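Local coordinates for glycoside hydrolase, family 11\:clostridium cellulosome enzyme, dockerin type i\:polysaccharide (Clostridium thermocellum, PDB 2C71), which probably removes acetyl groups from plant cell-wall xylan as a metal-dependent carbohydrate esterase of family 4, part of the clostridial cellulosome machinery, at residues R22-L27 and A48-R53; Y30-T35 and T174-G179; A141-V146 and L168-P173; G149-L154 and T186-L191. All coordinates share one frame; numbering follows the deposited sequence.

Contact 1 (R22-L27 and A48-R53); sequences RVLDKL and AAIIRR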
loop_
_atom_site.group_PDB
_atom_site.type_symbol
_atom_site.label_atom_id
_atom_site.label_comp_id
_atom_site.label_asym_id
_atom_site.label_seq_id
_atom_site.Cartn_x
_atom_site.Cartn_y
_atom_site.Cartn_z
ATOM N N ARG A 22 8.676 -4.557 11.486
ATOM C CA ARG A 22 7.982 -3.890 12.586
ATOM C C ARG A 22 6.502 -3.770 12.329
ATOM O O ARG A 22 5.674 -3.948 13.235
ATOM C CB ARG A 22 8.586 -2.511 12.858
ATOM C CG ARG A 22 10.004 -2.500 13.278
ATOM C CD ARG A 22 10.478 -1.057 13.412
ATOM N NE ARG A 22 11.886 -1.082 13.697
ATOM C CZ ARG A 22 12.658 -0.036 13.564
ATOM N NH1 ARG A 22 12.180 1.119 13.071
ATOM N NH2 ARG A 22 13.932 -0.144 13.907
ATOM N N VAL A 23 6.131 -3.419 11.087
ATOM C CA VAL A 23 4.718 -3.330 10.714
ATOM C C VAL A 23 4.098 -4.721 10.738
ATOM O O VAL A 23 3.007 -4.902 11.305
ATOM C CB VAL A 23 4.543 -2.667 9.359
ATOM C CG1 VAL A 23 3.112 -2.791 8.836
ATOM C CG2 VAL A 23 4.923 -1.165 9.437
ATOM N N LEU A 24 4.738 -5.720 10.119
ATOM C CA LEU A 24 4.173 -7.068 10.077
ATOM C C LEU A 24 3.950 -7.609 11.490
ATOM O O LEU A 24 2.969 -8.322 11.717
ATOM C CB LEU A 24 5.050 -8.002 9.249
ATOM C CG LEU A 24 5.029 -7.717 7.737
ATOM C CD1 LEU A 24 6.179 -8.451 7.042
ATOM C CD2 LEU A 24 3.701 -8.127 7.104
ATOM N N ASP A 25 4.851 -7.307 12.411
ATOM C CA ASP A 25 4.673 -7.762 13.808
ATOM C C ASP A 25 3.414 -7.176 14.413
ATOM O O ASP A 25 2.724 -7.876 15.161
ATOM C CB ASP A 25 5.882 -7.442 14.639
ATOM C CG ASP A 25 7.116 -8.281 14.303
ATOM O OD1 ASP A 25 7.053 -9.287 13.626
ATOM O OD2 ASP A 25 8.208 -7.918 14.862
ATOM N N LYS A 26 3.115 -5.886 14.189
ATOM C CA LYS A 26 1.874 -5.286 14.684
ATOM C C LYS A 26 0.663 -5.960 14.056
ATOM O O LYS A 26 -0.340 -6.225 14.719
ATOM C CB LYS A 26 1.813 -3.788 14.387
ATOM C CG LYS A 26 2.850 -2.931 15.064
ATOM C CD LYS A 26 2.779 -2.935 16.580
ATOM C CE LYS A 26 3.872 -2.090 17.165
ATOM N NZ LYS A 26 3.921 -2.109 18.593
ATOM N N LEU A 27 0.715 -6.197 12.749
ATOM C CA LEU A 27 -0.420 -6.823 12.063
ATOM C C LEU A 27 -0.646 -8.229 12.580
ATOM O O LEU A 27 -1.809 -8.679 12.721
ATOM C CB LEU A 27 -0.233 -6.791 10.562
ATOM C CG LEU A 27 -0.055 -5.374 9.979
ATOM C CD1 LEU A 27 0.282 -5.502 8.468
ATOM C CD2 LEU A 27 -1.243 -4.496 10.205
ATOM N N ALA A 48 13.438 -11.508 -0.051
ATOM C CA ALA A 48 12.493 -12.524 -0.523
ATOM C C ALA A 48 11.639 -13.081 0.602
ATOM O O ALA A 48 10.419 -13.253 0.425
ATOM C CB ALA A 48 13.268 -13.675 -1.206
ATOM N N ALA A 49 12.258 -13.426 1.708
ATOM C CA ALA A 49 11.494 -14.055 2.791
ATOM C C ALA A 49 10.444 -13.123 3.374
ATOM O O ALA A 49 9.351 -13.570 3.737
ATOM C CB ALA A 49 12.402 -14.565 3.894
ATOM N N ILE A 50 10.751 -11.830 3.502
ATOM C CA ILE A 50 9.780 -10.912 4.070
ATOM C C ILE A 50 8.639 -10.635 3.106
ATOM O O ILE A 50 7.489 -10.490 3.487
ATOM C CB ILE A 50 10.412 -9.631 4.639
ATOM C CG1 ILE A 50 9.460 -9.002 5.633
ATOM C CG2 ILE A 50 10.891 -8.692 3.572
ATOM C CD1 ILE A 50 10.073 -7.927 6.503
ATOM N N ILE A 51 8.950 -10.588 1.815
ATOM C CA ILE A 51 7.905 -10.504 0.760
ATOM C C ILE A 51 6.997 -11.721 0.864
ATOM O O ILE A 51 5.765 -11.604 0.826
ATOM C CB ILE A 51 8.603 -10.370 -0.622
ATOM C CG1 ILE A 51 9.127 -8.947 -0.813
ATOM C CG2 ILE A 51 7.737 -10.814 -1.766
ATOM C CD1 ILE A 51 8.055 -7.906 -1.125
ATOM N N ARG A 52 7.584 -12.916 1.010
ATOM C CA ARG A 52 6.785 -14.124 1.101
ATOM C C ARG A 52 5.988 -14.142 2.402
ATOM O O ARG A 52 4.838 -14.627 2.414
ATOM C CB ARG A 52 7.695 -15.357 0.882
ATOM C CG ARG A 52 6.979 -16.691 0.693
ATOM C CD ARG A 52 6.009 -16.758 -0.460
ATOM N NE ARG A 52 6.579 -17.010 -1.784
ATOM C CZ ARG A 52 6.158 -17.963 -2.642
ATOM N NH1 ARG A 52 5.188 -18.827 -2.345
ATOM N NH2 ARG A 52 6.657 -18.021 -3.852
ATOM N N ARG A 53 6.575 -13.644 3.490
ATOM C CA ARG A 53 5.848 -13.527 4.739
ATOM C C ARG A 53 4.561 -12.742 4.559
ATOM O O ARG A 53 3.528 -13.067 5.180
ATOM C CB ARG A 53 6.730 -12.836 5.801
ATOM C CG ARG A 53 6.055 -12.622 7.145
ATOM C CD ARG A 53 6.983 -12.029 8.171
ATOM N NE ARG A 53 6.230 -11.657 9.363
ATOM C CZ ARG A 53 6.709 -10.952 10.378
ATOM N NH1 ARG A 53 7.909 -10.411 10.339
ATOM N NH2 ARG A 53 5.921 -10.700 11.432
HETATM O O HOH W 1 9.516 -9.976 12.846
#
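Leu24 and Arg53 carry this contact between helices 17-30 and 45-56, with Asp25 adding the polar end. The two helix segments run nearly parallel, 27° apart, but their axes stay 11.7 Å from each other at closest approach, so long side chains must bridge the gap. Arg53 does so with CG anti to its backbone N (chi1 178°) and an extended chain up to NE, while Leu24 slides past it in the opposite direction. Leu24 CB ends up over the centre of one guanidinium face, 3.6 Å from Arg53 CZ. Farther along, Leu24 CD1 lies 3.8 Å from Arg53 CD and also meets Ile50 CG1 at 3.6 Å. At the edge of the guanidinium, Arg53 NH2 gives a nearly straight bond to Asp25 OD1, 2.8 Å long and in the guanidinium plane. It meets the anti side of the carboxylate, whose plane is turned 42° from that of the guanidinium. A water donates to Asp25 OD1 (2.7 Å) and accepts from Arg53 NH1 (3.0 Å), closing a ring of which the salt bridge is one side. Arg53 NH2 also pairs with Asp28, one turn further along helix 17-30. Both helices lie on successive beta-alpha units of the parallel sheet that forms the core of the NodB homology domain, and Leu24 also reaches Phe36 on the intervening strand. The guanidinium thus has an apolar face and a polar edge in use together; two carboxylates and a water fix its rotation and probably stabilise its positive charge.

Contact 2 (Y30-T35 and T174-G179); sequences YNVKAT and TLKSRG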
loop_
_atom_site.group_PDB
_atom_site.type_symbol
_atom_site.label_atom_id
_atom_site.label_comp_id
_atom_site.label_asym_id
_atom_site.label_seq_id
_atom_site.Cartn_x
_atom_site.Cartn_y
_atom_site.Cartn_z
ATOM N N TYR A 30 -2.478 -8.045 16.082
ATOM C CA TYR A 30 -3.914 -7.726 15.970
ATOM C C TYR A 30 -4.677 -8.609 14.992
ATOM O O TYR A 30 -5.876 -8.448 14.815
ATOM C CB TYR A 30 -4.091 -6.240 15.590
ATOM C CG TYR A 30 -3.567 -5.333 16.630
ATOM C CD1 TYR A 30 -4.211 -5.270 17.837
ATOM C CD2 TYR A 30 -2.442 -4.515 16.435
ATOM C CE1 TYR A 30 -3.715 -4.463 18.857
ATOM C CE2 TYR A 30 -1.959 -3.698 17.441
ATOM C CZ TYR A 30 -2.598 -3.671 18.664
ATOM O OH TYR A 30 -2.154 -2.893 19.716
ATOM N N ASN A 31 -3.970 -9.542 14.364
ATOM C CA ASN A 31 -4.573 -10.425 13.375
ATOM C C ASN A 31 -5.216 -9.652 12.229
ATOM O O ASN A 31 -6.342 -9.942 11.824
ATOM C CB ASN A 31 -5.607 -11.343 14.034
ATOM C CG ASN A 31 -6.078 -12.447 13.110
ATOM O OD1 ASN A 31 -7.213 -12.914 13.210
ATOM N ND2 ASN A 31 -5.207 -12.873 12.202
ATOM N N VAL A 32 -4.493 -8.663 11.711
ATOM C CA VAL A 32 -5.039 -7.761 10.704
ATOM C C VAL A 32 -4.346 -7.949 9.360
ATOM O O VAL A 32 -3.123 -8.076 9.292
ATOM C CB VAL A 32 -4.913 -6.289 11.137
ATOM C CG1 VAL A 32 -5.023 -5.370 9.930
ATOM C CG2 VAL A 32 -5.971 -5.948 12.175
ATOM N N LYS A 33 -5.135 -7.964 8.291
ATOM C CA LYS A 33 -4.588 -8.032 6.919
ATOM C C LYS A 33 -4.428 -6.658 6.347
ATOM O O LYS A 33 -5.253 -5.792 6.597
ATOM C CB LYS A 33 -5.527 -8.869 6.016
ATOM C CG LYS A 33 -5.631 -10.360 6.505
ATOM C CD LYS A 33 -6.523 -11.199 5.645
ATOM C CE LYS A 33 -6.684 -12.650 6.263
ATOM N NZ LYS A 33 -7.162 -12.707 7.721
ATOM N N ALA A 34 -3.421 -6.485 5.505
ATOM C CA ALA A 34 -3.098 -5.184 4.891
ATOM C C ALA A 34 -2.550 -5.424 3.495
ATOM O O ALA A 34 -2.419 -6.553 3.030
ATOM C CB ALA A 34 -2.145 -4.400 5.761
ATOM N N THR A 35 -2.208 -4.322 2.828
ATOM C CA THR A 35 -1.644 -4.338 1.485
ATOM C C THR A 35 -0.342 -3.539 1.479
ATOM O O THR A 35 -0.312 -2.430 2.017
ATOM C CB THR A 35 -2.612 -3.768 0.446
ATOM O OG1 THR A 35 -3.885 -4.437 0.566
ATOM C CG2 THR A 35 -2.113 -3.925 -0.972
ATOM N N THR A 174 -8.817 1.290 17.883
ATOM C CA THR A 174 -9.835 2.326 17.823
ATOM C C THR A 174 -10.815 2.034 16.698
ATOM O O THR A 174 -12.040 2.073 16.912
ATOM C CB THR A 174 -9.244 3.727 17.604
ATOM O OG1 THR A 174 -8.477 4.098 18.739
ATOM C CG2 THR A 174 -10.333 4.780 17.369
ATOM N N LEU A 175 -10.325 1.723 15.510
ATOM C CA LEU A 175 -11.256 1.493 14.423
ATOM C C LEU A 175 -12.051 0.191 14.652
ATOM O O LEU A 175 -13.244 0.145 14.349
ATOM C CB LEU A 175 -10.542 1.510 13.073
ATOM C CG LEU A 175 -9.924 2.858 12.695
ATOM C CD1 LEU A 175 -9.348 2.827 11.271
ATOM C CD2 LEU A 175 -10.950 4.031 12.880
ATOM N N LYS A 176 -11.428 -0.846 15.205
ATOM C CA LYS A 176 -12.229 -2.041 15.529
ATOM C C LYS A 176 -13.359 -1.686 16.495
ATOM O O LYS A 176 -14.481 -2.188 16.365
ATOM C CB LYS A 176 -11.369 -3.154 16.113
ATOM C CG LYS A 176 -10.540 -3.873 15.078
ATOM C CD LYS A 176 -9.866 -5.068 15.711
ATOM C CE LYS A 176 -8.999 -5.856 14.764
ATOM N NZ LYS A 176 -8.640 -7.193 15.367
ATOM N N SER A 177 -13.058 -0.822 17.459
ATOM C CA SER A 177 -14.088 -0.561 18.491
ATOM C C SER A 177 -15.205 0.294 17.851
ATOM O O SER A 177 -16.325 0.282 18.361
ATOM C CB SER A 177 -13.417 0.122 19.681
ATOM O OG SER A 177 -12.502 -0.764 20.338
ATOM N N ARG A 178 -14.930 0.974 16.752
ATOM C CA ARG A 178 -15.931 1.754 16.043
ATOM C C ARG A 178 -16.694 0.971 14.970
ATOM O O ARG A 178 -17.479 1.541 14.236
ATOM C CB ARG A 178 -15.289 2.983 15.398
ATOM C CG ARG A 178 -14.763 3.949 16.386
ATOM C CD ARG A 178 -14.191 5.165 15.675
ATOM N NE ARG A 178 -13.584 6.100 16.601
ATOM C CZ ARG A 178 -13.203 7.330 16.275
ATOM N NH1 ARG A 178 -13.358 7.783 15.040
ATOM N NH2 ARG A 178 -12.660 8.103 17.198
ATOM N N GLY A 179 -16.442 -0.323 14.882
ATOM C CA GLY A 179 -17.190 -1.190 13.990
ATOM C C GLY A 179 -16.497 -1.462 12.674
ATOM O O GLY A 179 -17.154 -1.996 11.784
HETATM O O HOH W 2 -8.772 -8.819 12.986
#
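A lysine-to-carbonyl bond joins two helix ends here: Lys176, in the last turn of helix 164-177, reaches to Tyr30 at the C-terminal end of helix 17-30, where the chain turns toward strand 35-38. The contact is small and lies toward the surface of the domain. Lys176 NZ donates to Tyr30 O over 3.1 Å, approaching in the carbonyl plane with a C=O...N angle of 155°. An extended chain beyond CG carries the ammonium across. A water accepts from Lys176 NZ at 2.9 Å and donates to Asn31 O, also at 2.9 Å, so the ammonium serves two successive carbonyls, one directly and one through the water. Under this polar tip the aliphatic part is used too: Lys176 CE touches Val32 CG2 at 4.0 Å, the two side chains sliding past each other in opposite directions. Val32 also packs on Ile172 and Phe182, which places the lysine at the edge of the apolar interior. Both helices stop in the same way. Asn31 and Gly179 each take positive phi (57° and 98°), with two bonds back into the preceding turn, a Schellman motif. The phenol of Tyr30 does not take part in the lysine bond; its OH is bonded to Asp169, about two turns before Lys176 on helix 164-177. With its positive charge set against carbonyls at a helix C terminus, Lys176 probably gains from the helix dipole, and its bonds join the end of helix 164-177 to the loop that leads from helix 17-30 to strand 35-38.

Contact 3 (A141-V146 and L168-P173); sequences AVINGV and LDIIIP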
loop_
_atom_site.group_PDB
_atom_site.type_symbol
_atom_site.label_atom_id
_atom_site.label_comp_id
_atom_site.label_asym_id
_atom_site.label_seq_id
_atom_site.Cartn_x
_atom_site.Cartn_y
_atom_site.Cartn_z
ATOM N N ALA A 141 -4.616 11.312 12.794
ATOM C CA ALA A 141 -4.838 11.697 11.404
ATOM C C ALA A 141 -5.647 10.638 10.663
ATOM O O ALA A 141 -6.544 10.961 9.886
ATOM C CB ALA A 141 -3.509 11.940 10.703
ATOM N N VAL A 142 -5.322 9.374 10.910
ATOM C CA VAL A 142 -6.045 8.265 10.299
ATOM C C VAL A 142 -7.460 8.152 10.856
ATOM O O VAL A 142 -8.432 8.112 10.102
ATOM C CB VAL A 142 -5.311 6.927 10.511
ATOM C CG1 VAL A 142 -6.179 5.767 10.045
ATOM C CG2 VAL A 142 -3.978 6.931 9.778
ATOM N N ILE A 143 -7.567 8.103 12.180
ATOM C CA ILE A 143 -8.861 7.809 12.844
ATOM C C ILE A 143 -9.897 8.873 12.538
ATOM O O ILE A 143 -11.076 8.550 12.367
ATOM C CB ILE A 143 -8.630 7.641 14.327
ATOM C CG1 ILE A 143 -7.840 6.359 14.619
ATOM C CG2 ILE A 143 -9.939 7.843 15.144
ATOM C CD1 ILE A 143 -7.211 6.367 15.976
ATOM N N ASN A 144 -9.504 10.129 12.474
ATOM C CA ASN A 144 -10.446 11.198 12.192
ATOM C C ASN A 144 -10.811 11.342 10.737
ATOM O O ASN A 144 -11.798 11.972 10.452
ATOM C CB ASN A 144 -9.956 12.500 12.878
ATOM C CG ASN A 144 -9.975 12.392 14.400
ATOM O OD1 ASN A 144 -11.088 12.392 15.029
ATOM N ND2 ASN A 144 -8.830 12.326 15.017
ATOM N N GLY A 145 -10.066 10.742 9.819
ATOM C CA GLY A 145 -10.305 10.823 8.396
ATOM C C GLY A 145 -11.036 9.648 7.802
ATOM O O GLY A 145 -11.597 9.783 6.733
ATOM N N VAL A 146 -11.002 8.503 8.458
ATOM C CA VAL A 146 -11.590 7.335 7.839
ATOM C C VAL A 146 -13.117 7.413 7.801
ATOM O O VAL A 146 -13.780 7.977 8.659
ATOM C CB VAL A 146 -11.192 6.016 8.508
ATOM C CG1 VAL A 146 -9.720 5.663 8.279
ATOM C CG2 VAL A 146 -11.606 5.962 9.904
ATOM N N LEU A 168 -0.106 2.126 14.803
ATOM C CA LEU A 168 -1.061 1.040 14.603
ATOM C C LEU A 168 -1.636 0.520 15.935
ATOM O O LEU A 168 -2.746 -0.001 15.941
ATOM C CB LEU A 168 -0.427 -0.122 13.827
ATOM C CG LEU A 168 0.069 0.246 12.423
ATOM C CD1 LEU A 168 0.765 -0.967 11.790
ATOM C CD2 LEU A 168 -1.069 0.687 11.536
ATOM N N ASP A 169 -0.881 0.672 17.022
ATOM C CA ASP A 169 -1.414 0.312 18.363
ATOM C C ASP A 169 -2.587 1.137 18.801
ATOM O O ASP A 169 -3.293 0.712 19.728
ATOM C CB ASP A 169 -0.331 0.379 19.445
ATOM C CG ASP A 169 0.682 -0.730 19.328
ATOM O OD1 ASP A 169 0.294 -1.921 19.159
ATOM O OD2 ASP A 169 1.888 -0.415 19.431
ATOM N N ILE A 170 -2.796 2.323 18.205
ATOM C CA ILE A 170 -3.971 3.148 18.411
ATOM C C ILE A 170 -4.974 2.927 17.289
ATOM O O ILE A 170 -6.169 2.718 17.540
ATOM C CB ILE A 170 -3.605 4.624 18.545
ATOM C CG1 ILE A 170 -2.683 4.839 19.731
ATOM C CG2 ILE A 170 -4.843 5.491 18.632
ATOM C CD1 ILE A 170 -1.989 6.199 19.726
ATOM N N ILE A 171 -4.522 3.006 16.033
ATOM C CA ILE A 171 -5.435 2.893 14.891
ATOM C C ILE A 171 -6.255 1.622 14.923
ATOM O O ILE A 171 -7.480 1.675 14.708
ATOM C CB ILE A 171 -4.636 2.987 13.569
ATOM C CG1 ILE A 171 -4.001 4.388 13.398
ATOM C CG2 ILE A 171 -5.513 2.645 12.389
ATOM C CD1 ILE A 171 -2.904 4.426 12.349
ATOM N N ILE A 172 -5.589 0.479 15.063
ATOM C CA ILE A 172 -6.301 -0.796 14.903
ATOM C C ILE A 172 -7.368 -0.972 16.011
ATOM O O ILE A 172 -8.541 -1.199 15.703
ATOM C CB ILE A 172 -5.332 -1.957 14.682
ATOM C CG1 ILE A 172 -4.657 -1.815 13.321
ATOM C CG2 ILE A 172 -6.125 -3.288 14.803
ATOM C CD1 ILE A 172 -3.464 -2.736 13.117
ATOM N N PRO A 173 -6.992 -0.852 17.292
ATOM C CA PRO A 173 -8.048 -0.998 18.332
ATOM C C PRO A 173 -9.161 0.033 18.209
ATOM O O PRO A 173 -10.334 -0.286 18.415
ATOM C CB PRO A 173 -7.259 -0.897 19.624
ATOM C CG PRO A 173 -5.860 -1.312 19.281
ATOM C CD PRO A 173 -5.651 -0.795 17.905
#
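Apolar packing makes up the whole of the contact across the two segments; no hydrogen bond crosses it. Val142 and Ile171 meet at about a right angle, and both methyls of the valine are used: Val142 CG2 lies 3.7 Å from Ile171 CD1, while Val142 CG1 sits 4.0 Å from Ile171 CG2. The valine thereby straddles the isoleucine, one methyl at the end of its long branch and one at its short branch. Ile143, whose CG1 is anti to the carbonyl carbon (chi1 -69°), reaches over with its tip. Its CD1 touches Ile170 CG2 at 3.7 Å and rests 4.0 Å from Ile171 CA, so it comes down on the helix backbone between two neighbouring isoleucines. Segments 141-145 and 168-173 run almost parallel, 18° apart, with axes 9.8 Å from each other at closest approach. Their helices, 135-145 and 164-177, flank strand 151-155 in sequence and are outer helices of the distorted beta/alpha barrel expected for carbohydrate esterase family 4. Ala139, a turn earlier on helix 135-145, touches both Ile170 and Ile171. Among backbone features, helix 164-177 is kinked: the N atoms of Ile170 and Pro173 make no bond to the preceding turn, and proline has no N-H to offer. The hydroxyl of Thr174 bonds to Ile170 O.

Contact 4 (G149-L154 and T186-L191); sequences GTIILL and TELFTL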
loop_
_atom_site.group_PDB
_atom_site.type_symbol
_atom_site.label_atom_id
_atom_site.label_comp_id
_atom_site.label_asym_id
_atom_site.label_seq_id
_atom_site.Cartn_x
_atom_site.Cartn_y
_atom_site.Cartn_z
ATOM N N GLY A 149 -15.081 2.379 3.532
ATOM C CA GLY A 149 -14.496 2.301 2.220
ATOM C C GLY A 149 -13.154 3.020 2.037
ATOM O O GLY A 149 -12.568 2.916 0.955
ATOM N N THR A 150 -12.665 3.710 3.066
ATOM C CA THR A 150 -11.401 4.445 2.902
ATOM C C THR A 150 -10.231 3.483 2.665
ATOM O O THR A 150 -10.067 2.473 3.357
ATOM C CB THR A 150 -11.122 5.270 4.153
ATOM O OG1 THR A 150 -12.161 6.243 4.334
ATOM C CG2 THR A 150 -9.762 5.930 4.183
ATOM N N ILE A 151 -9.344 3.907 1.754
ATOM C CA ILE A 151 -8.007 3.345 1.593
ATOM C C ILE A 151 -7.058 4.244 2.392
ATOM O O ILE A 151 -7.027 5.448 2.143
ATOM C CB ILE A 151 -7.619 3.261 0.132
ATOM C CG1 ILE A 151 -8.565 2.337 -0.658
ATOM C CG2 ILE A 151 -6.152 2.851 -0.026
ATOM C CD1 ILE A 151 -8.378 2.400 -2.197
ATOM N N ILE A 152 -6.354 3.689 3.363
ATOM C CA ILE A 152 -5.439 4.444 4.235
ATOM C C ILE A 152 -4.030 4.280 3.684
ATOM O O ILE A 152 -3.550 3.148 3.539
ATOM C CB ILE A 152 -5.467 3.875 5.662
ATOM C CG1 ILE A 152 -6.883 3.881 6.276
ATOM C CG2 ILE A 152 -4.490 4.658 6.539
ATOM C CD1 ILE A 152 -7.007 3.030 7.486
ATOM N N LEU A 153 -3.372 5.381 3.350
ATOM C CA LEU A 153 -2.013 5.416 2.796
ATOM C C LEU A 153 -1.039 5.743 3.944
ATOM O O LEU A 153 -0.989 6.884 4.431
ATOM C CB LEU A 153 -1.917 6.408 1.676
ATOM C CG LEU A 153 -0.607 6.410 0.860
ATOM C CD1 LEU A 153 -0.798 7.307 -0.363
ATOM C CD2 LEU A 153 0.636 6.812 1.620
ATOM N N LEU A 154 -0.285 4.736 4.400
ATOM C CA LEU A 154 0.828 4.864 5.312
ATOM C C LEU A 154 2.100 4.382 4.624
ATOM O O LEU A 154 2.070 3.865 3.518
ATOM C CB LEU A 154 0.550 4.077 6.617
ATOM C CG LEU A 154 -0.603 4.607 7.446
ATOM C CD1 LEU A 154 -0.926 3.615 8.582
ATOM C CD2 LEU A 154 -0.262 6.016 8.034
ATOM N N THR A 186 -7.924 -6.110 -2.573
ATOM C CA THR A 186 -8.753 -7.032 -3.345
ATOM C C THR A 186 -10.029 -7.326 -2.577
ATOM O O THR A 186 -11.126 -7.365 -3.166
ATOM C CB THR A 186 -7.986 -8.331 -3.728
ATOM O OG1 THR A 186 -7.065 -8.029 -4.789
ATOM C CG2 THR A 186 -8.884 -9.462 -4.176
ATOM N N GLU A 187 -9.913 -7.579 -1.280
ATOM C CA GLU A 187 -11.073 -7.871 -0.473
ATOM C C GLU A 187 -12.028 -6.686 -0.408
ATOM O O GLU A 187 -13.257 -6.847 -0.441
ATOM C CB GLU A 187 -10.643 -8.282 0.916
ATOM C CG GLU A 187 -10.025 -9.653 1.039
ATOM C CD GLU A 187 -9.239 -9.913 2.341
ATOM O OE1 GLU A 187 -9.084 -8.998 3.238
ATOM O OE2 GLU A 187 -8.706 -11.091 2.474
ATOM N N LEU A 188 -11.488 -5.462 -0.288
ATOM C CA LEU A 188 -12.329 -4.274 -0.236
ATOM C C LEU A 188 -13.214 -4.175 -1.482
ATOM O O LEU A 188 -14.421 -3.974 -1.394
ATOM C CB LEU A 188 -11.447 -3.034 -0.099
ATOM C CG LEU A 188 -12.198 -1.715 -0.046
ATOM C CD1 LEU A 188 -13.206 -1.693 1.115
ATOM C CD2 LEU A 188 -11.221 -0.501 0.057
ATOM N N PHE A 189 -12.609 -4.304 -2.654
ATOM C CA PHE A 189 -13.372 -4.281 -3.898
ATOM C C PHE A 189 -14.412 -5.402 -3.905
ATOM O O PHE A 189 -15.584 -5.200 -4.213
ATOM C CB PHE A 189 -12.469 -4.407 -5.107
ATOM C CG PHE A 189 -11.841 -3.073 -5.543
ATOM C CD1 PHE A 189 -10.864 -2.459 -4.783
ATOM C CD2 PHE A 189 -12.252 -2.479 -6.709
ATOM C CE1 PHE A 189 -10.301 -1.225 -5.250
ATOM C CE2 PHE A 189 -11.703 -1.305 -7.170
ATOM C CZ PHE A 189 -10.759 -0.687 -6.422
ATOM N N THR A 190 -13.974 -6.621 -3.615
ATOM C CA THR A 190 -14.844 -7.811 -3.739
ATOM C C THR A 190 -16.054 -7.680 -2.790
ATOM O O THR A 190 -17.191 -7.941 -3.182
ATOM C CB THR A 190 -14.017 -9.054 -3.491
ATOM O OG1 THR A 190 -12.913 -9.161 -4.404
ATOM C CG2 THR A 190 -14.829 -10.300 -3.665
ATOM N N LEU A 191 -15.799 -7.325 -1.550
ATOM C CA LEU A 191 -16.866 -7.276 -0.558
ATOM C C LEU A 191 -17.848 -6.161 -0.823
ATOM O O LEU A 191 -19.016 -6.206 -0.371
ATOM C CB LEU A 191 -16.284 -7.108 0.864
ATOM C CG LEU A 191 -15.524 -8.306 1.373
ATOM C CD1 LEU A 191 -14.625 -7.896 2.549
ATOM C CD2 LEU A 191 -16.463 -9.427 1.813
#
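The flat peptide group that Gly149 begins is met by the end of Leu188: Leu188 CD2 stands off to one side of the plane, beyond the oxygen, 3.8 Å from Gly149 O. The only aromatic ring of the two segments, Phe189, meets Tyr204 edge-to-face, with Phe100 against it at planes about 50° apart. Leu188 does the bridging. Its CG is anti to the backbone N (chi1 179°), which sends the branched end toward the strand, and the same CD2 that touches the Gly149 carbonyl lies 4.0 Å from Ile151 CG1, the two side chains meeting at a slant. One methyl is thus shared between a backbone oxygen and an apolar branch. The Ile151 side chain is about 13 Å from the magnesium ion. Gly149 itself has a positive phi, in the turn that leads into the strand. One turn along the helix, Thr190 gives Thr186 O two bonds, on opposite faces of its plane: the backbone N at 3.0 Å and OG1 at 2.8 Å, the hydroxyl lying 38° out of that plane. The hydroxyl adds a second bond to a carbonyl already used by the helix. Leu188 also packs on Leu6 and Val207. The backbone of Gly149 bonds to those same two residues, and Thr150 bonds to Ala8 on strand 6-12. The contact therefore packs helix 185-192, which follows strand 181-182, against Gly149 and Ile151, beside strand 6-12 and the C-terminal tail.

From the N terminus, helix 17-30 opens contact 1, and the loop 30-35 just after it opens contact 2. Helix 45-56 soon closes contact 1, a short loop around strand 35-38, so contacts 1 and 2 cross. Much later contact 3 opens on helix 135-145 and contact 4 on strand 151-155. Helix 164-177 closes contact 3 and then, at its end, contact 2, whose span therefore encloses contact 3. Contact 4 closes last, on helix 185-192, and crosses both. Side chains also join them: Lys26 forms a salt bridge with Asp169, linking contacts 1 and 3, while Val142 packs on Ile152 between contacts 3 and 4. Together they tie outer helices around the parallel sheet.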